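Local coordinates for protein endo-beta-1,2-glucanase (Talaromyces funiculosus, PDB 6IMV) that hydrolyses internal beta-1,2-glucosidic linkages of beta-1,2-glucan as a fungal glycoside hydrolase of its own family, and here binds sophorose, at residues L430-W433 and D434-V437; M410-Y414 and G415-S419; E305-K308 and V309-P313. One frame throughout, in Å; residues are numbered along the deposited sequence.

Interaction 1 (L430-W433 and D434-V437); sequences LLTW and DSKV. With BGC (beta-D-glucopyranose), chain I.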
ATOM      1  N   LEU A 430       6.327   9.492 -13.774  1.00 11.55           N
ATOM      2  CA  LEU A 430       6.594   9.471 -12.367  1.00 11.50           C
ATOM      3  C   LEU A 430       6.670   8.014 -11.896  1.00 11.30           C
ATOM      4  O   LEU A 430       6.051   7.127 -12.499  1.00 10.69           O
ATOM      5  CB  LEU A 430       5.457  10.238 -11.682  1.00 11.65           C
ATOM      6  CG  LEU A 430       5.564  10.401 -10.165  1.00 11.68           C
ATOM      7  CD1 LEU A 430       6.654  11.393  -9.812  1.00 11.69           C
ATOM      8  CD2 LEU A 430       4.234  10.836  -9.571  1.00 11.70           C
ATOM      9  N   LEU A 431       7.456   7.788 -10.836  1.00 11.07           N
ATOM     10  CA  LEU A 431       7.500   6.528 -10.108  1.00 11.31           C
ATOM     11  C   LEU A 431       7.168   6.803  -8.637  1.00 11.33           C
ATOM     12  O   LEU A 431       7.735   7.721  -8.067  1.00 11.87           O
ATOM     13  CB  LEU A 431       8.907   5.926 -10.202  1.00 11.07           C
ATOM     14  CG  LEU A 431       9.588   5.970 -11.567  1.00 11.35           C
ATOM     15  CD1 LEU A 431      11.061   5.622 -11.417  1.00 11.04           C
ATOM     16  CD2 LEU A 431       8.904   5.043 -12.564  1.00 10.98           C
ATOM     17  N   THR A 432       6.287   5.997  -8.030  1.00 10.84           N
ATOM     18  CA  THR A 432       6.078   6.033  -6.586  1.00 11.10           C
ATOM     19  C   THR A 432       5.968   4.608  -6.041  1.00 10.69           C
ATOM     20  O   THR A 432       5.613   3.686  -6.777  1.00 10.34           O
ATOM     21  CB  THR A 432       4.825   6.838  -6.202  1.00 11.52           C
ATOM     22  OG1 THR A 432       3.673   6.162  -6.703  1.00 11.44           O
ATOM     23  CG2 THR A 432       4.845   8.260  -6.728  1.00 11.95           C
ATOM     24  N   TRP A 433       6.266   4.448  -4.743  1.00 10.93           N
ATOM     25  CA  TRP A 433       6.066   3.174  -4.041  1.00 11.28           C
ATOM     26  C   TRP A 433       4.610   2.736  -4.184  1.00 11.80           C
ATOM     27  O   TRP A 433       4.342   1.565  -4.489  1.00 11.72           O
ATOM     28  CB  TRP A 433       6.450   3.263  -2.558  1.00 11.11           C
ATOM     29  CG  TRP A 433       7.920   3.379  -2.327  1.00 11.41           C
ATOM     30  CD1 TRP A 433       8.653   4.526  -2.332  1.00 11.36           C
ATOM     31  CD2 TRP A 433       8.849   2.308  -2.080  1.00 11.68           C
ATOM     32  NE1 TRP A 433       9.967   4.250  -2.089  1.00 11.44           N
ATOM     33  CE2 TRP A 433      10.124   2.897  -1.932  1.00 11.70           C
ATOM     34  CE3 TRP A 433       8.730   0.920  -1.960  1.00 11.47           C
ATOM     35  CZ2 TRP A 433      11.270   2.141  -1.685  1.00 11.66           C
ATOM     36  CZ3 TRP A 433       9.865   0.176  -1.719  1.00 11.69           C
ATOM     37  CH2 TRP A 433      11.115   0.777  -1.594  1.00 11.70           C
ATOM     38  N   ASP A 434       3.692   3.686  -3.944  1.00 11.80           N
ATOM     39  CA  ASP A 434       2.247   3.426  -3.940  1.00 12.41           C
ATOM     40  C   ASP A 434       1.795   2.816  -5.280  1.00 11.95           C
ATOM     41  O   ASP A 434       0.992   1.877  -5.279  1.00 11.75           O
ATOM     42  CB  ASP A 434       1.458   4.698  -3.594  1.00 13.79           C
ATOM     43  CG  ASP A 434       1.396   5.023  -2.106  1.00 14.92           C
ATOM     44  OD1 ASP A 434       2.451   5.193  -1.494  1.00 16.44           O
ATOM     45  OD2 ASP A 434       0.275   5.148  -1.569  1.00 16.76           O
ATOM     46  N   SER A 435       2.294   3.334  -6.412  1.00 11.56           N
ATOM     47  CA  SER A 435       1.797   2.908  -7.746  1.00 12.03           C
ATOM     48  C   SER A 435       2.551   1.687  -8.292  1.00 11.50           C
ATOM     49  O   SER A 435       2.214   1.200  -9.359  1.00 11.68           O
ATOM     50  CB  SER A 435       1.828   4.043  -8.760  1.00 11.87           C
ATOM     51  OG  SER A 435       3.140   4.284  -9.232  1.00 11.84           O
ATOM     52  N   LYS A 436       3.564   1.192  -7.571  1.00 11.51           N
ATOM     53  CA  LYS A 436       4.460   0.167  -8.132  1.00 11.16           C
ATOM     54  C   LYS A 436       4.662  -1.011  -7.172  1.00 11.34           C
ATOM     55  O   LYS A 436       4.542  -2.175  -7.576  1.00 11.05           O
ATOM     56  CB  LYS A 436       5.805   0.802  -8.467  1.00 10.94           C
ATOM     57  CG  LYS A 436       5.779   1.776  -9.633  1.00 10.79           C
ATOM     58  CD  LYS A 436       7.079   2.539  -9.794  1.00 10.88           C
ATOM     59  CE  LYS A 436       8.260   1.672 -10.161  1.00 10.72           C
ATOM     60  NZ  LYS A 436       7.984   0.896 -11.393  1.00 10.88           N
ATOM     61  N   VAL A 437       5.024  -0.708  -5.926  1.00 11.29           N
ATOM     62  CA  VAL A 437       5.474  -1.722  -4.984  1.00 11.55           C
ATOM     63  C   VAL A 437       4.288  -2.258  -4.172  1.00 11.43           C
ATOM     64  O   VAL A 437       4.428  -3.291  -3.509  1.00 11.79           O
ATOM     65  CB  VAL A 437       6.615  -1.189  -4.098  1.00 11.88           C
ATOM     66  CG1 VAL A 437       7.136  -2.241  -3.124  1.00 12.43           C
ATOM     67  CG2 VAL A 437       7.742  -0.651  -4.954  1.00 12.13           C
TER
HETATM   68  C2  BGC I 606       0.882  13.078  -2.297  1.00 31.72           C
HETATM   69  C3  BGC I 606       1.806  12.794  -3.494  1.00 30.71           C
HETATM   70  C4  BGC I 606       2.299  11.334  -3.514  1.00 29.67           C
HETATM   71  C5  BGC I 606       1.115  10.379  -3.299  1.00 29.64           C
HETATM   72  C6  BGC I 606       1.530   8.907  -3.232  1.00 29.06           C
HETATM   73  C1  BGC I 606      -0.204  12.016  -2.194  1.00 31.07           C
HETATM   74  O1  BGC I 606      -1.078  12.198  -1.078  1.00 34.31           O
HETATM   75  O2  BGC I 606       0.252  14.332  -2.493  1.00 32.41           O
HETATM   76  O3  BGC I 606       2.927  13.680  -3.486  1.00 30.34           O
HETATM   77  O4  BGC I 606       2.982  11.022  -4.745  1.00 24.55           O
HETATM   78  O5  BGC I 606       0.413  10.732  -2.100  1.00 31.58           O
HETATM   79  O6  BGC I 606       2.343   8.706  -2.079  1.00 29.47           O
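Thr432 and Ser435 meet where strand 427-432 runs into helix 433-443. Thr432 OG1 accepts Ser435 N at 3.2 Å, with 148° at the hydrogen; chi1 of 65° sets this hydroxyl between its own backbone N and carbonyl carbon, facing the helix start, while CG2 comes 3.9 Å from BGC O4. Asp434, two residues on, brings OD1 to 3.6 Å from BGC O6, a proximity rather than a bond. That carboxylate oxygen is salt-bridged to Lys82, and Asp60 and Asn348 hydrogen-bond the same sugar. This is an N-cap, Thr432 closing the first turn of the helix at the glucose pocket. In the same first turn, Trp433 O takes two donors, Val437 N at 2.8 Å and Lys436 N at 3.2 Å, the latter from well above the carbonyl plane. Val437 lies alongside the Trp433 indole and puts CG2 3.5 Å from CE3. The aliphatic part of Lys436 crosses Leu431, CD to CB 3.9 Å, and bends at chi3 and chi4; its NZ forms a salt bridge to Glu41 and hydrogen bonds to Tyr414 O and Ser416 O. Glu418 OE1 bonds both Thr432 OG1 and Ser435 OG, which is consistent with its fixing both hydroxyls.

Interaction 2 (M410-Y414 and G415-S419); sequences MQNIY and GSTES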
ATOM      1  N   MET A 410       4.255   3.599 -20.671  1.00 12.98           N
ATOM      2  CA  MET A 410       3.748   3.029 -19.428  1.00 12.90           C
ATOM      3  C   MET A 410       4.691   1.950 -18.870  1.00 12.16           C
ATOM      4  O   MET A 410       4.436   1.415 -17.786  1.00 11.81           O
ATOM      5  CB  MET A 410       2.325   2.499 -19.611  1.00 13.03           C
ATOM      6  CG  MET A 410       1.294   3.624 -19.622  1.00 13.39           C
ATOM      7  SD  MET A 410       1.410   4.655 -18.113  1.00 14.20           S
ATOM      8  CE  MET A 410       0.747   3.531 -16.885  1.00 13.72           C
ATOM      9  N   GLN A 411       5.797   1.681 -19.570  1.00 12.23           N
ATOM     10  CA  GLN A 411       6.958   1.016 -18.978  1.00 12.29           C
ATOM     11  C   GLN A 411       8.182   1.925 -19.102  1.00 12.45           C
ATOM     12  O   GLN A 411       8.298   2.746 -20.036  1.00 12.13           O
ATOM     13  CB  GLN A 411       7.266  -0.334 -19.631  1.00 12.47           C
ATOM     14  CG  GLN A 411       6.201  -1.392 -19.413  1.00 12.40           C
ATOM     15  CD  GLN A 411       6.589  -2.706 -20.049  1.00 12.77           C
ATOM     16  OE1 GLN A 411       6.587  -2.860 -21.279  1.00 12.64           O
ATOM     17  NE2 GLN A 411       6.942  -3.670 -19.206  1.00 12.84           N
ATOM     18  N   ASN A 412       9.102   1.750 -18.146  1.00 12.25           N
ATOM     19  CA  ASN A 412      10.348   2.488 -18.078  1.00 12.26           C
ATOM     20  C   ASN A 412      11.425   1.559 -17.502  1.00 12.32           C
ATOM     21  O   ASN A 412      11.111   0.447 -17.091  1.00 12.69           O
ATOM     22  CB  ASN A 412      10.175   3.767 -17.254  1.00 11.71           C
ATOM     23  CG  ASN A 412       9.678   3.494 -15.853  1.00 11.26           C
ATOM     24  OD1 ASN A 412      10.444   3.062 -14.994  1.00 11.52           O
ATOM     25  ND2 ASN A 412       8.405   3.751 -15.611  1.00 11.50           N
ATOM     26  N   ILE A 413      12.669   2.050 -17.433  1.00 12.97           N
ATOM     27  CA  ILE A 413      13.821   1.255 -16.958  1.00 12.97           C
ATOM     28  C   ILE A 413      13.752   1.012 -15.448  1.00 13.47           C
ATOM     29  O   ILE A 413      14.646   0.357 -14.903  1.00 14.12           O
ATOM     30  CB  ILE A 413      15.165   1.906 -17.341  1.00 13.06           C
ATOM     31  CG1 ILE A 413      15.325   3.324 -16.787  1.00 13.47           C
ATOM     32  CG2 ILE A 413      15.378   1.863 -18.845  1.00 13.26           C
ATOM     33  CD1 ILE A 413      16.749   3.833 -16.840  1.00 13.84           C
ATOM     34  N   TYR A 414      12.709   1.525 -14.780  1.00 13.50           N
ATOM     35  CA  TYR A 414      12.445   1.224 -13.368  1.00 13.20           C
ATOM     36  C   TYR A 414      11.112   0.476 -13.206  1.00 12.62           C
ATOM     37  O   TYR A 414      10.560   0.435 -12.097  1.00 12.29           O
ATOM     38  CB  TYR A 414      12.444   2.521 -12.550  1.00 13.21           C
ATOM     39  CG  TYR A 414      13.532   3.503 -12.911  1.00 13.33           C
ATOM     40  CD1 TYR A 414      14.794   3.421 -12.341  1.00 13.63           C
ATOM     41  CD2 TYR A 414      13.305   4.509 -13.843  1.00 13.36           C
ATOM     42  CE1 TYR A 414      15.800   4.315 -12.683  1.00 13.75           C
ATOM     43  CE2 TYR A 414      14.288   5.419 -14.181  1.00 13.36           C
ATOM     44  CZ  TYR A 414      15.540   5.319 -13.601  1.00 13.55           C
ATOM     45  OH  TYR A 414      16.500   6.215 -13.955  1.00 13.87           O
ATOM     46  N   GLY A 415      10.611  -0.118 -14.297  1.00 12.11           N
ATOM     47  CA  GLY A 415       9.362  -0.902 -14.291  1.00 11.89           C
ATOM     48  C   GLY A 415       8.181  -0.097 -14.808  1.00 11.66           C
ATOM     49  O   GLY A 415       8.327   0.673 -15.750  1.00 11.33           O
ATOM     50  N   SER A 416       7.013  -0.282 -14.184  1.00 11.72           N
ATOM     51  CA  SER A 416       5.776   0.381 -14.623  1.00 11.46           C
ATOM     52  C   SER A 416       5.829   1.883 -14.311  1.00 11.33           C
ATOM     53  O   SER A 416       6.487   2.334 -13.348  1.00 10.74           O
ATOM     54  CB  SER A 416       4.554  -0.261 -14.018  1.00 11.66           C
ATOM     55  OG  SER A 416       4.532  -0.128 -12.599  1.00 11.64           O
ATOM     56  N   THR A 417       5.130   2.650 -15.153  1.00 11.19           N
ATOM     57  CA  THR A 417       4.943   4.082 -14.986  1.00 11.48           C
ATOM     58  C   THR A 417       3.704   4.327 -14.107  1.00 11.64           C
ATOM     59  O   THR A 417       2.779   3.494 -14.081  1.00 11.09           O
ATOM     60  CB  THR A 417       4.841   4.741 -16.366  1.00 11.78           C
ATOM     61  OG1 THR A 417       5.961   4.335 -17.154  1.00 12.04           O
ATOM     62  CG2 THR A 417       4.794   6.248 -16.308  1.00 11.76           C
ATOM     63  N   GLU A 418       3.686   5.477 -13.420  1.00 11.52           N
ATOM     64  CA  GLU A 418       2.663   5.841 -12.413  1.00 11.92           C
ATOM     65  C   GLU A 418       1.238   5.637 -12.957  1.00 12.00           C
ATOM     66  O   GLU A 418       0.420   4.922 -12.353  1.00 12.19           O
ATOM     67  CB  GLU A 418       2.881   7.290 -11.961  1.00 12.27           C
ATOM     68  CG  GLU A 418       1.796   7.838 -11.033  1.00 12.27           C
ATOM     69  CD  GLU A 418       2.004   7.657  -9.541  1.00 12.66           C
ATOM     70  OE1 GLU A 418       2.937   6.925  -9.156  1.00 12.98           O
ATOM     71  OE2 GLU A 418       1.218   8.242  -8.758  1.00 12.86           O
ATOM     72  N   SER A 419       0.920   6.295 -14.077  1.00 12.02           N
ATOM     73  CA  SER A 419      -0.456   6.347 -14.565  1.00 12.34           C
ATOM     74  C   SER A 419      -0.507   6.870 -16.000  1.00 12.52           C
ATOM     75  O   SER A 419       0.428   7.509 -16.453  1.00 11.86           O
ATOM     76  CB  SER A 419      -1.318   7.200 -13.666  1.00 12.01           C
ATOM     77  OG  SER A 419      -1.005   8.569 -13.824  1.00 11.93           O
TER
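Asn412 and Thr417 tie the two arms of a beta hairpin together by their side chains. The tight part begins at the turn: a type I beta turn from Asn412 to Gly415, with Asn412 N bonded to Gly415 O at 2.7 Å and Gly415 N returning to Asn412 O at 2.9 Å. Asn412, its chi1 at 57°, uses both ends of its amide: OD1 accepts Tyr414 N at 2.7 Å, an Asx turn, and ND2 reaches Thr417 OG1 at 2.9 Å, that oxygen lying close to the amide plane and also bonding Lys409 O. At its positive phi of 99°, Gly415 has no room for a CB, which would strike Tyr414 O. Beyond the non-hydrogen-bonded pair Gln411 and Ser416, Thr417 N bonds Met410 O at 3.0 Å. Packing stays close here: Met410, bent at chi2 and chi3, lays SD 3.4 Å from Ser419 O and 3.9 Å from Thr417 CB. The loose side is within the turn, where partly exposed Ile413 points away from 415-419 and hardly touches it. Strand 415-421 also pairs antiparallel with strands 427-432 and 380-381; Leu431 of the former meets Asn412 and Tyr414, while helix 394-405 packs against Gln411 and Ser416.

Interaction 3 (E305-K308 and V309-P313); sequences ETWK and VLEMP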
ATOM      1  N   GLU A 305      -7.862   1.309  -0.968  1.00 11.21           N
ATOM      2  CA  GLU A 305      -8.686   1.168   0.246  1.00 11.60           C
ATOM      3  C   GLU A 305      -8.629  -0.262   0.815  1.00 11.50           C
ATOM      4  O   GLU A 305      -9.007  -0.470   1.965  1.00 11.18           O
ATOM      5  CB  GLU A 305     -10.138   1.569  -0.041  1.00 11.53           C
ATOM      6  CG  GLU A 305     -10.298   3.026  -0.419  1.00 11.47           C
ATOM      7  CD  GLU A 305     -11.608   3.370  -1.126  1.00 11.58           C
ATOM      8  OE1 GLU A 305     -12.575   2.592  -1.014  1.00 10.70           O
ATOM      9  OE2 GLU A 305     -11.644   4.407  -1.818  1.00 11.57           O
ATOM     10  N   THR A 306      -8.142  -1.225   0.017  1.00 11.50           N
ATOM     11  CA  THR A 306      -8.111  -2.653   0.343  1.00 11.81           C
ATOM     12  C   THR A 306      -6.763  -3.063   0.968  1.00 11.81           C
ATOM     13  O   THR A 306      -6.572  -4.219   1.319  1.00 11.80           O
ATOM     14  CB  THR A 306      -8.447  -3.453  -0.926  1.00 11.99           C
ATOM     15  OG1 THR A 306      -9.781  -3.106  -1.302  1.00 11.86           O
ATOM     16  CG2 THR A 306      -8.345  -4.950  -0.757  1.00 12.17           C
ATOM     17  N   TRP A 307      -5.861  -2.089   1.154  1.00 11.95           N
ATOM     18  CA  TRP A 307      -4.482  -2.239   1.657  1.00 12.33           C
ATOM     19  C   TRP A 307      -4.375  -3.181   2.867  1.00 11.59           C
ATOM     20  O   TRP A 307      -3.389  -3.907   2.982  1.00 11.34           O
ATOM     21  CB  TRP A 307      -3.959  -0.848   2.018  1.00 13.85           C
ATOM     22  CG  TRP A 307      -2.487  -0.661   2.214  1.00 15.27           C
ATOM     23  CD1 TRP A 307      -1.680  -1.229   3.155  1.00 16.23           C
ATOM     24  CD2 TRP A 307      -1.674   0.312   1.525  1.00 17.40           C
ATOM     25  NE1 TRP A 307      -0.412  -0.715   3.065  1.00 18.03           N
ATOM     26  CE2 TRP A 307      -0.380   0.248   2.088  1.00 17.69           C
ATOM     27  CE3 TRP A 307      -1.920   1.235   0.499  1.00 17.67           C
ATOM     28  CZ2 TRP A 307       0.668   1.053   1.639  1.00 18.18           C
ATOM     29  CZ3 TRP A 307      -0.886   2.035   0.061  1.00 18.75           C
ATOM     30  CH2 TRP A 307       0.390   1.944   0.626  1.00 18.29           C
ATOM     31  N   LYS A 308      -5.343  -3.127   3.789  1.00 11.19           N
ATOM     32  CA  LYS A 308      -5.249  -3.836   5.070  1.00 11.23           C
ATOM     33  C   LYS A 308      -5.056  -5.344   4.867  1.00 11.40           C
ATOM     34  O   LYS A 308      -4.419  -5.988   5.691  1.00 11.70           O
ATOM     35  CB  LYS A 308      -6.475  -3.570   5.947  1.00 11.13           C
ATOM     36  CG  LYS A 308      -7.775  -4.200   5.466  1.00 11.20           C
ATOM     37  CD  LYS A 308      -9.002  -3.654   6.160  1.00 11.11           C
ATOM     38  CE  LYS A 308     -10.257  -4.432   5.831  1.00 11.18           C
ATOM     39  NZ  LYS A 308     -11.413  -3.978   6.639  1.00 11.39           N
ATOM     40  N   VAL A 309      -5.598  -5.903   3.777  1.00 11.71           N
ATOM     41  CA  VAL A 309      -5.593  -7.358   3.572  1.00 11.98           C
ATOM     42  C   VAL A 309      -4.170  -7.844   3.250  1.00 12.40           C
ATOM     43  O   VAL A 309      -3.903  -9.032   3.382  1.00 12.47           O
ATOM     44  CB  VAL A 309      -6.601  -7.801   2.494  1.00 11.67           C
ATOM     45  CG1 VAL A 309      -7.985  -7.246   2.770  1.00 11.85           C
ATOM     46  CG2 VAL A 309      -6.139  -7.447   1.089  1.00 11.36           C
ATOM     47  N   LEU A 310      -3.278  -6.924   2.857  1.00 12.76           N
ATOM     48  CA  LEU A 310      -1.856  -7.227   2.627  1.00 13.36           C
ATOM     49  C   LEU A 310      -1.124  -7.477   3.951  1.00 13.17           C
ATOM     50  O   LEU A 310      -0.039  -8.063   3.944  1.00 13.26           O
ATOM     51  CB  LEU A 310      -1.163  -6.067   1.904  1.00 14.06           C
ATOM     52  CG  LEU A 310      -1.537  -5.817   0.444  1.00 14.78           C
ATOM     53  CD1 LEU A 310      -1.004  -4.463   0.000  1.00 15.14           C
ATOM     54  CD2 LEU A 310      -1.004  -6.916  -0.464  1.00 14.51           C
ATOM     55  N   GLU A 311      -1.665  -6.967   5.061  1.00 13.15           N
ATOM     56  CA  GLU A 311      -0.889  -6.846   6.305  1.00 13.15           C
ATOM     57  C   GLU A 311      -1.454  -7.717   7.438  1.00 13.51           C
ATOM     58  O   GLU A 311      -0.739  -8.017   8.357  1.00 14.72           O
ATOM     59  CB  GLU A 311      -0.824  -5.381   6.734  1.00 12.71           C
ATOM     60  CG  GLU A 311      -0.233  -4.476   5.663  1.00 12.75           C
ATOM     61  CD  GLU A 311       0.438  -3.221   6.187  1.00 12.51           C
ATOM     62  OE1 GLU A 311       1.038  -3.268   7.307  1.00 12.98           O
ATOM     63  OE2 GLU A 311       0.346  -2.198   5.498  1.00 11.80           O
ATOM     64  N   MET A 312      -2.730  -8.101   7.389  1.00 13.91           N
ATOM     65  CA  MET A 312      -3.320  -8.958   8.423  1.00 14.01           C
ATOM     66  C   MET A 312      -4.169 -10.023   7.748  1.00 14.30           C
ATOM     67  O   MET A 312      -4.657  -9.807   6.643  1.00 14.98           O
ATOM     68  CB  MET A 312      -4.169  -8.146   9.404  1.00 14.13           C
ATOM     69  CG  MET A 312      -3.357  -7.105  10.154  1.00 13.84           C
ATOM     70  SD  MET A 312      -4.311  -6.244  11.398  1.00 14.20           S
ATOM     71  CE  MET A 312      -4.311  -7.441  12.738  1.00 14.29           C
ATOM     72  N   PRO A 313      -4.333 -11.211   8.370  1.00 14.65           N
ATOM     73  CA  PRO A 313      -4.972 -12.353   7.708  1.00 14.33           C
ATOM     74  C   PRO A 313      -6.509 -12.285   7.642  1.00 14.29           C
ATOM     75  O   PRO A 313      -7.195 -13.214   8.066  1.00 15.02           O
ATOM     76  CB  PRO A 313      -4.487 -13.535   8.566  1.00 14.48           C
ATOM     77  CG  PRO A 313      -4.344 -12.951   9.946  1.00 14.45           C
ATOM     78  CD  PRO A 313      -3.830 -11.545   9.715  1.00 14.56           C
TER
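Val309 packs back on Thr306 three residues before it, one turn of a tightly wound, buried segment. Its CG2, flanked by the valine's own N and C, lies 3.3 Å from Thr306 O and 3.8 Å from Thr306 CG2, the two side chains crossing at an angle. The same carbonyl receives Val309 N at 3.1 Å, nearly straight at 167°, so one threonine oxygen meets both the backbone and a methyl of the valine. With alanine in place of this valine, the Thr306 methyl is likely to lose its neighbour and a gap to open beside Thr306 O, though the backbone bond could remain.

Lys308 contributes through its backbone and the root of its side chain. Its carbonyl O takes two bonds, from Glu311 N above the carbonyl plane and from Met312 N at 3.2 Å, nearly straight ahead. CG touches Val309 N and CG1; the extended chain then carries NZ away to a salt bridge with Glu252 and hydrogen bonds to Pro248 O and Tyr472 OH.

Trp307 works through both its carbonyl and its ring. The carbonyl takes Leu310 N at 3.0 Å, and Leu310 CB rests beside that oxygen. The indole crosses the Glu311 side chain, whose OE2 sits at the ring edge, in its plane, 2.9 Å from NE1; the bond is weak at 128°, and the carboxylate is turned 45° from the ring. The Trp307 side chain lies about 7 Å from a bound beta-D-glucopyranose, and Glu305 touches an alpha-D-glucopyranose.

The bonds of Val309, Leu310 and Glu311 N run i to i+3, that of Met312 N i to i+4; these successive turns follow the 3-10 segment 305-307 in the loop between strand 290-296 and helix 318-337. Helix 163-182 and helix 80-94 both pack on Trp307 and Glu311, while helix 252-261 touches Lys308, Glu311 and Met312.

Overall arrangement
All three interactions are largely buried, but interactions 1 and 3 lie nearer the centre of the chain than interaction 2, whose own centre is about 17 Å from it. Interactions 1 and 2 share one sheet through the neighbouring strands 415-421 and 427-432, their centres about 9 Å apart. Interaction 3 belongs to no strand: it meets interaction 1 where Asp434 OD2 packs on Trp307 CZ3, and stays about 11 Å from interaction 2 at the nearest atoms. A hydroxyl cap beside the glucose thus contrasts with an amide-braced hairpin turn and with a run of tight turns held by backbone bonds among helices.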